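Local coordinates for GTP-binding protein (Thermus thermophilus, PDB 2DBY), which binds guanine nucleotides and is probably a ribosome-associated ATPase of the OBG GTPase family, at the guanosine-5'-diphosphate site. Residues are numbered along the deposited sequence; one frame, centred on the assembly and turned at random.

The guanosine-5'-diphosphate site. Residues 9-16, 108, 110, 209-210, 242-244. With GDP (guanosine-5'-diphosphate), chain B.
The nucleotide pocket of this OBG-family G domain lies at the ends of strands 3-7, 102-108 and 204-209, where the P-loop (Walker A motif) runs into helix 14-25. GDP is poorly ordered and partly occupied. Backbone amides wrap the beta-phosphate: O2B accepts from Lys14 N and Val12 N (Val12 N to GDP O2B 2.9 Å), O1B from Asn11 N and O3B from Ser15 N; a water links O2B to Leu9 O. Gly13 N reaches the bridging O3A. Ser15 OG, in the crowded position between backbone N and carbonyl carbon (chi1 58°), lies 2.6 Å from alpha-phosphate GDP O1A and also donates to O3B. Thr16 grips O1A through N and OG1; the helix start would probably add favourable charge there.

Poorly ordered Arg108, bent at chi3, donates NH2 to ribose-ring GDP O4' (2.6 Å), tilted from its guanidinium plane. Phe110 leans over one purine face, CZ 3.3 Å from GDP C4, its ring tilted about 30° to the base; Arg244 CB covers the opposite face. O6 accepts from Ser242 OG and, nearly straight, Arg244 N. Asn209, the G4-motif asparagine, has CG anti to its backbone N (chi1 -169°). Its ND2 lies 3.2 Å from GDP N7 and meets an in-plane lone pair of Val12 O, while OD1 receives Ala243 N from above its carbonyl plane. An alanine here would lose both bonds and the amide beside N7, and would probably loosen the link between P-loop and helix 243-250 and weaken the hold on the purine edge.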
# COMPACT_ATOMS: atom_id res chain seq x y z
N LEU A 9 1.89 19.67 -0.86
CA LEU A 9 2.39 20.98 -1.23
C LEU A 9 2.81 21.60 0.11
O LEU A 9 2.66 20.98 1.16
CB LEU A 9 1.29 21.79 -1.94
CG LEU A 9 0.79 21.17 -3.26
CD1 LEU A 9 -0.06 22.18 -4.02
CD2 LEU A 9 1.97 20.73 -4.11
N PRO A 10 3.36 22.82 0.09
CA PRO A 10 3.78 23.44 1.36
C PRO A 10 2.77 23.64 2.48
O PRO A 10 1.59 23.98 2.27
CB PRO A 10 4.37 24.78 0.90
CG PRO A 10 5.00 24.40 -0.41
CD PRO A 10 3.93 23.54 -1.06
N ASN A 11 3.27 23.44 3.69
CA ASN A 11 2.48 23.64 4.90
C ASN A 11 1.13 22.93 5.01
O ASN A 11 0.11 23.57 5.23
CB ASN A 11 2.31 25.15 5.12
CG ASN A 11 3.65 25.89 5.06
OD1 ASN A 11 3.91 26.67 4.13
ND2 ASN A 11 4.51 25.63 6.03
N VAL A 12 1.13 21.61 4.85
CA VAL A 12 -0.11 20.84 4.97
C VAL A 12 0.02 19.83 6.12
O VAL A 12 -0.92 19.07 6.39
CB VAL A 12 -0.45 20.11 3.66
CG1 VAL A 12 -0.55 21.15 2.52
CG2 VAL A 12 0.62 19.08 3.30
N GLY A 13 1.18 19.83 6.78
CA GLY A 13 1.41 18.91 7.89
C GLY A 13 2.21 17.69 7.50
O GLY A 13 2.33 16.74 8.29
N LYS A 14 2.77 17.68 6.29
CA LYS A 14 3.53 16.50 5.88
C LYS A 14 4.79 16.22 6.72
O LYS A 14 5.05 15.07 7.07
CB LYS A 14 3.93 16.60 4.39
CG LYS A 14 4.44 15.29 3.81
CD LYS A 14 4.69 15.37 2.31
CE LYS A 14 5.86 16.26 2.01
NZ LYS A 14 6.64 15.73 0.87
N SER A 15 5.58 17.24 7.06
CA SER A 15 6.79 16.94 7.83
C SER A 15 6.41 16.46 9.22
O SER A 15 7.09 15.63 9.79
CB SER A 15 7.69 18.17 7.94
OG SER A 15 7.01 19.24 8.55
N THR A 16 5.29 16.95 9.73
CA THR A 16 4.80 16.54 11.04
C THR A 16 4.42 15.07 10.96
O THR A 16 4.79 14.27 11.82
CB THR A 16 3.59 17.37 11.46
OG1 THR A 16 3.99 18.74 11.60
CG2 THR A 16 3.01 16.87 12.79
N ARG A 108 -4.45 19.68 3.60
CA ARG A 108 -4.79 20.35 4.84
C ARG A 108 -6.29 20.66 4.95
O ARG A 108 -6.86 21.36 4.08
CB ARG A 108 -3.95 21.64 4.98
CG ARG A 108 -4.50 22.60 6.04
CD ARG A 108 -3.49 23.67 6.40
NE ARG A 108 -2.31 23.04 6.97
CZ ARG A 108 -1.44 23.65 7.77
NH1 ARG A 108 -1.63 24.92 8.12
NH2 ARG A 108 -0.39 22.98 8.23
N PHE A 110 -7.76 21.85 8.05
CA PHE A 110 -8.00 22.60 9.30
C PHE A 110 -7.24 23.93 9.19
O PHE A 110 -6.30 24.04 8.42
CB PHE A 110 -7.47 21.83 10.51
CG PHE A 110 -5.99 21.67 10.51
CD1 PHE A 110 -5.17 22.73 10.89
CD2 PHE A 110 -5.41 20.51 10.01
CE1 PHE A 110 -3.79 22.64 10.77
CE2 PHE A 110 -4.03 20.41 9.89
CZ PHE A 110 -3.22 21.47 10.26
N ASN A 209 -5.73 15.85 6.51
CA ASN A 209 -5.11 16.22 7.80
C ASN A 209 -6.07 17.17 8.50
O ASN A 209 -6.40 18.23 7.98
CB ASN A 209 -3.77 16.90 7.56
CG ASN A 209 -2.97 17.07 8.85
OD1 ASN A 209 -3.28 16.44 9.87
ND2 ASN A 209 -1.96 17.90 8.80
N VAL A 210 -6.53 16.76 9.68
CA VAL A 210 -7.49 17.55 10.43
C VAL A 210 -7.04 17.80 11.86
O VAL A 210 -6.07 17.22 12.33
CB VAL A 210 -8.87 16.83 10.52
CG1 VAL A 210 -9.45 16.63 9.13
CG2 VAL A 210 -8.73 15.44 11.20
N SER A 242 -4.84 13.18 12.12
CA SER A 242 -4.34 14.45 12.65
C SER A 242 -2.83 14.18 12.74
O SER A 242 -2.38 13.41 13.61
CB SER A 242 -4.87 14.72 14.07
OG SER A 242 -4.10 15.77 14.63
N ALA A 243 -2.04 14.79 11.86
CA ALA A 243 -0.59 14.58 11.85
C ALA A 243 -0.00 14.97 13.20
O ALA A 243 0.89 14.30 13.71
CB ALA A 243 0.06 15.45 10.75
N ARG A 244 -0.46 16.07 13.76
CA ARG A 244 0.08 16.48 15.05
C ARG A 244 -0.18 15.42 16.12
O ARG A 244 0.71 15.09 16.91
CB ARG A 244 -0.53 17.81 15.49
CG ARG A 244 0.01 18.28 16.83
CD ARG A 244 -0.39 19.70 17.13
NE ARG A 244 -0.06 20.05 18.50
CZ ARG A 244 -0.31 21.23 19.05
NH1 ARG A 244 -0.89 22.18 18.33
NH2 ARG A 244 0.02 21.46 20.32
PB GDP B . 4.68 20.70 5.62
O1B GDP B . 5.07 22.06 5.05
O2B GDP B . 3.56 19.97 4.69
O3B GDP B . 5.78 19.84 6.22
O3A GDP B . 3.79 21.13 6.93
PA GDP B . 4.18 21.06 8.50
O1A GDP B . 4.47 19.67 8.89
O2A GDP B . 5.46 21.99 8.80
O5' GDP B . 2.91 21.58 9.35
C5' GDP B . 2.65 22.95 9.03
C4' GDP B . 1.98 23.64 10.25
O4' GDP B . 0.69 23.00 10.61
C3' GDP B . 2.79 23.57 11.54
O3' GDP B . 3.07 24.64 12.44
C2' GDP B . 2.30 22.24 12.18
O2' GDP B . 2.49 22.38 13.60
C1' GDP B . 0.80 22.40 11.98
N9 GDP B . 0.07 21.10 11.96
C8 GDP B . 0.39 19.98 11.21
N7 GDP B . -0.47 19.02 11.44
C5 GDP B . -1.39 19.45 12.34
C6 GDP B . -2.55 18.87 12.95
O6 GDP B . -2.88 17.73 12.68
N1 GDP B . -3.29 19.62 13.84
C2 GDP B . -2.92 20.92 14.14
N2 GDP B . -3.67 21.64 15.03
N3 GDP B . -1.84 21.48 13.58
C4 GDP B . -1.06 20.79 12.68
O HOH W 1 4.46 19.53 2.36